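Local coordinates for orotidine 5'-phosphate decarboxylase (Lactobacillus acidophilus, PDB 3TFX), which probably catalyses the decarboxylation of orotidine 5'-monophosphate to uridine 5'-monophosphate, the last step of de novo UMP synthesis, at residues K154-P165 / I175-I186. Residues are numbered along the deposited sequence; the frame is centred on the assembly and turned at random.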
loop_
_atom_site.group_PDB
_atom_site.type_symbol
_atom_site.label_atom_id
_atom_site.label_comp_id
_atom_site.label_asym_id
_atom_site.label_seq_id
_atom_site.Cartn_x
_atom_site.Cartn_y
_atom_site.Cartn_z
ATOM N N LYS A 154 -3.103 -7.949 16.764
ATOM C CA LYS A 154 -3.017 -7.616 18.198
ATOM C C LYS A 154 -1.717 -8.138 18.822
ATOM O O LYS A 154 -1.023 -7.395 19.495
ATOM C CB LYS A 154 -4.245 -8.131 18.969
ATOM C CG LYS A 154 -4.124 -8.190 20.503
ATOM C CD LYS A 154 -4.118 -6.816 21.141
ATOM C CE LYS A 154 -4.115 -6.872 22.666
ATOM N NZ LYS A 154 -4.024 -5.485 23.240
ATOM N N HIS A 155 -1.379 -9.404 18.576
ATOM C CA HIS A 155 -0.136 -9.967 19.131
ATOM C C HIS A 155 1.134 -9.468 18.458
ATOM O O HIS A 155 2.229 -9.774 18.915
ATOM C CB HIS A 155 -0.165 -11.495 19.137
ATOM C CG HIS A 155 -1.257 -12.065 19.983
ATOM N ND1 HIS A 155 -1.559 -11.572 21.234
ATOM C CD2 HIS A 155 -2.120 -13.084 19.760
ATOM C CE1 HIS A 155 -2.575 -12.248 21.739
ATOM N NE2 HIS A 155 -2.926 -13.181 20.870
ATOM N N SER A 156 0.988 -8.672 17.401
ATOM C CA SER A 156 2.136 -8.171 16.658
ATOM C C SER A 156 2.358 -6.658 16.726
ATOM O O SER A 156 3.055 -6.104 15.879
ATOM C CB SER A 156 2.043 -8.607 15.199
ATOM O OG SER A 156 1.893 -10.008 15.111
ATOM N N GLY A 157 1.761 -5.989 17.706
ATOM C CA GLY A 157 1.933 -4.539 17.850
ATOM C C GLY A 157 0.922 -3.615 17.180
ATOM O O GLY A 157 1.042 -2.396 17.277
ATOM N N ALA A 158 -0.074 -4.166 16.496
ATOM C CA ALA A 158 -1.137 -3.307 15.946
ATOM C C ALA A 158 -1.988 -2.748 17.082
ATOM O O ALA A 158 -2.237 -3.424 18.067
ATOM C CB ALA A 158 -1.999 -4.059 14.959
ATOM N N ASP A 159 -2.436 -1.510 16.940
ATOM C CA ASP A 159 -3.298 -0.901 17.945
ATOM C C ASP A 159 -4.781 -1.164 17.704
ATOM O O ASP A 159 -5.613 -0.940 18.586
ATOM C CB ASP A 159 -3.035 0.592 18.004
ATOM C CG ASP A 159 -1.600 0.900 18.328
ATOM O OD1 ASP A 159 -1.150 0.528 19.434
ATOM O OD2 ASP A 159 -0.924 1.512 17.480
ATOM N N GLY A 160 -5.106 -1.639 16.508
ATOM C CA GLY A 160 -6.497 -1.884 16.158
ATOM C C GLY A 160 -6.646 -2.547 14.811
ATOM O O GLY A 160 -5.648 -2.899 14.177
ATOM N N VAL A 161 -7.904 -2.762 14.406
ATOM C CA VAL A 161 -8.227 -3.299 13.089
ATOM C C VAL A 161 -9.339 -2.483 12.405
ATOM O O VAL A 161 -10.149 -1.836 13.061
ATOM C CB VAL A 161 -8.727 -4.756 13.161
ATOM C CG1 VAL A 161 -7.582 -5.706 13.391
ATOM C CG2 VAL A 161 -9.843 -4.900 14.226
ATOM N N ILE A 162 -9.376 -2.551 11.082
ATOM C CA ILE A 162 -10.525 -2.098 10.325
ATOM C C ILE A 162 -11.446 -3.299 10.199
ATOM O O ILE A 162 -11.032 -4.333 9.690
ATOM C CB ILE A 162 -10.118 -1.642 8.901
ATOM C CG1 ILE A 162 -8.911 -0.679 8.934
ATOM C CG2 ILE A 162 -11.364 -1.143 8.101
ATOM C CD1 ILE A 162 -9.098 0.613 9.720
ATOM N N CYS A 163 -12.691 -3.163 10.657
ATOM C CA CYS A 163 -13.679 -4.223 10.534
ATOM C C CYS A 163 -15.042 -3.613 10.260
ATOM O O CYS A 163 -15.217 -2.415 10.381
ATOM C CB CYS A 163 -13.727 -5.080 11.808
ATOM S SG CYS A 163 -14.164 -4.164 13.327
ATOM N N SER A 164 -16.004 -4.446 9.882
ATOM C CA SER A 164 -17.368 -3.985 9.690
ATOM C C SER A 164 -18.032 -3.865 11.064
ATOM O O SER A 164 -17.653 -4.580 11.994
ATOM C CB SER A 164 -18.151 -4.981 8.843
ATOM O OG SER A 164 -18.902 -5.812 9.697
ATOM N N PRO A 165 -19.015 -2.960 11.201
ATOM C CA PRO A 165 -19.759 -2.825 12.454
ATOM C C PRO A 165 -20.228 -4.168 13.040
ATOM O O PRO A 165 -20.145 -4.373 14.255
ATOM C CB PRO A 165 -20.964 -1.953 12.062
ATOM C CG PRO A 165 -20.791 -1.619 10.578
ATOM C CD PRO A 165 -19.373 -1.902 10.239
ATOM N N ILE A 175 -10.413 -10.477 21.397
ATOM C CA ILE A 175 -9.251 -9.589 21.531
ATOM C C ILE A 175 -9.329 -8.613 22.717
ATOM O O ILE A 175 -8.309 -8.272 23.300
ATOM C CB ILE A 175 -8.939 -8.858 20.201
ATOM C CG1 ILE A 175 -8.505 -9.886 19.139
ATOM C CG2 ILE A 175 -7.853 -7.782 20.407
ATOM C CD1 ILE A 175 -8.549 -9.401 17.703
ATOM N N GLY A 176 -10.528 -8.165 23.069
ATOM C CA GLY A 176 -10.705 -7.343 24.271
ATOM C C GLY A 176 -10.656 -5.844 24.037
ATOM O O GLY A 176 -10.717 -5.382 22.898
ATOM N N ASP A 177 -10.521 -5.096 25.130
ATOM C CA ASP A 177 -10.712 -3.639 25.138
ATOM C C ASP A 177 -9.454 -2.801 24.851
ATOM O O ASP A 177 -9.553 -1.599 24.558
ATOM C CB ASP A 177 -11.350 -3.206 26.471
ATOM C CG ASP A 177 -12.779 -3.721 26.641
ATOM O OD1 ASP A 177 -13.506 -3.762 25.637
ATOM O OD2 ASP A 177 -13.174 -4.093 27.772
ATOM N N ASP A 178 -8.281 -3.423 24.929
ATOM C CA ASP A 178 -7.019 -2.719 24.666
ATOM C C ASP A 178 -6.678 -2.792 23.161
ATOM O O ASP A 178 -5.688 -3.393 22.746
ATOM C CB ASP A 178 -5.894 -3.264 25.565
ATOM C CG ASP A 178 -4.609 -2.444 25.477
ATOM O OD1 ASP A 178 -3.535 -3.038 25.692
ATOM O OD2 ASP A 178 -4.651 -1.225 25.170
ATOM N N PHE A 179 -7.533 -2.162 22.357
ATOM C CA PHE A 179 -7.564 -2.344 20.908
ATOM C C PHE A 179 -8.628 -1.424 20.323
ATOM O O PHE A 179 -9.640 -1.127 20.977
ATOM C CB PHE A 179 -7.913 -3.792 20.565
ATOM C CG PHE A 179 -7.261 -4.311 19.300
ATOM C CD1 PHE A 179 -5.880 -4.244 19.126
ATOM C CD2 PHE A 179 -8.033 -4.911 18.300
ATOM C CE1 PHE A 179 -5.271 -4.750 17.966
ATOM C CE2 PHE A 179 -7.439 -5.422 17.138
ATOM C CZ PHE A 179 -6.048 -5.354 16.980
ATOM N N LEU A 180 -8.394 -0.973 19.097
ATOM C CA LEU A 180 -9.328 -0.086 18.407
ATOM C C LEU A 180 -10.082 -0.833 17.324
ATOM O O LEU A 180 -9.480 -1.411 16.426
ATOM C CB LEU A 180 -8.584 1.112 17.809
ATOM C CG LEU A 180 -7.913 2.048 18.827
ATOM C CD1 LEU A 180 -6.974 2.995 18.121
ATOM C CD2 LEU A 180 -8.942 2.831 19.723
ATOM N N TYR A 181 -11.406 -0.823 17.405
ATOM C CA TYR A 181 -12.220 -1.397 16.339
ATOM C C TYR A 181 -12.755 -0.244 15.499
ATOM O O TYR A 181 -13.662 0.475 15.926
ATOM C CB TYR A 181 -13.321 -2.295 16.927
ATOM C CG TYR A 181 -12.749 -3.338 17.871
ATOM C CD1 TYR A 181 -12.275 -4.550 17.381
ATOM C CD2 TYR A 181 -12.643 -3.094 19.237
ATOM C CE1 TYR A 181 -11.727 -5.519 18.232
ATOM C CE2 TYR A 181 -12.097 -4.064 20.109
ATOM C CZ TYR A 181 -11.634 -5.263 19.588
ATOM O OH TYR A 181 -11.079 -6.213 20.413
ATOM N N VAL A 182 -12.147 -0.053 14.326
ATOM C CA VAL A 182 -12.445 1.080 13.445
ATOM C C VAL A 182 -13.350 0.628 12.299
ATOM O O VAL A 182 -12.973 -0.252 11.511
ATOM C CB VAL A 182 -11.165 1.733 12.911
ATOM C CG1 VAL A 182 -11.489 2.872 11.916
ATOM C CG2 VAL A 182 -10.302 2.250 14.078
ATOM N N THR A 183 -14.545 1.220 12.226
ATOM C CA THR A 183 -15.626 0.709 11.371
ATOM C C THR A 183 -16.137 1.743 10.346
ATOM O O THR A 183 -16.781 2.720 10.736
ATOM C CB THR A 183 -16.827 0.223 12.229
ATOM O OG1 THR A 183 -17.394 1.334 12.924
ATOM C CG2 THR A 183 -16.388 -0.803 13.265
ATOM N N PRO A 184 -15.868 1.520 9.033
ATOM C CA PRO A 184 -16.258 2.466 7.949
ATOM C C PRO A 184 -17.667 2.450 7.333
ATOM O O PRO A 184 -18.040 3.398 6.615
ATOM C CB PRO A 184 -15.231 2.173 6.832
ATOM C CG PRO A 184 -14.841 0.754 7.045
ATOM C CD PRO A 184 -14.918 0.497 8.545
ATOM N N GLY A 185 -18.476 1.427 7.541
ATOM C CA GLY A 185 -19.716 1.388 6.702
ATOM C C GLY A 185 -20.874 2.319 7.067
ATOM O O GLY A 185 -22.011 2.106 6.631
ATOM N N ILE A 186 -20.596 3.364 7.840
ATOM C CA ILE A 186 -21.635 3.992 8.676
ATOM C C ILE A 186 -22.476 5.109 8.015
ATOM O O ILE A 186 -21.926 6.069 7.460
ATOM C CB ILE A 186 -21.020 4.478 10.015
ATOM C CG1 ILE A 186 -20.218 3.342 10.703
ATOM C CG2 ILE A 186 -22.092 5.100 10.925
ATOM C CD1 ILE A 186 -21.019 2.086 11.107
HETATM O O HOH W 1 -3.669 -5.734 26.329
#
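F179 lays its ring flat against the backbone of G160, whose CA stands 3.5 Å from the ring centroid in a CH-pi contact; I175 CG2 covers the opposite face nearer the rim. Around the same buried ring, packed on both faces, the carbonyl O of A158 meets the edge, 3.3 Å from F179 CE1, and both methyls of V161 touch CE2. K154 runs past it with CG anti to the backbone N (chi1 164°), setting K154 CB 3.7 Å from F179 CE1 and CD near CD1. An alanine in place of F179 would probably open a gap between G160 and I175 and take away part of the apolar packing of K154's chain. Beyond the ring the strands run parallel, their axes at 17°. Four backbone hydrogen bonds join them: L180 N to D159 O, V161 N to L180 O, V182 N to V161 O and C163 N to V182 O. V161 and Y181 lie side by side on one face of the sheet, while I162 CD1 rests on V182 CG1 (4.0 Å) on the other. The looser, wetter end lies at the tip of K154, beside exposed D178. K154 NZ hydrogen-bonds to D178 O at 2.7 Å. The salt bridge from K154 NZ to D178 OD1 is longer, 3.5 Å, and a water links the same two atoms. Helix 168-175 connects strands 160-162 and 180-183, completing a beta-alpha-beta unit of the eight-stranded TIM barrel.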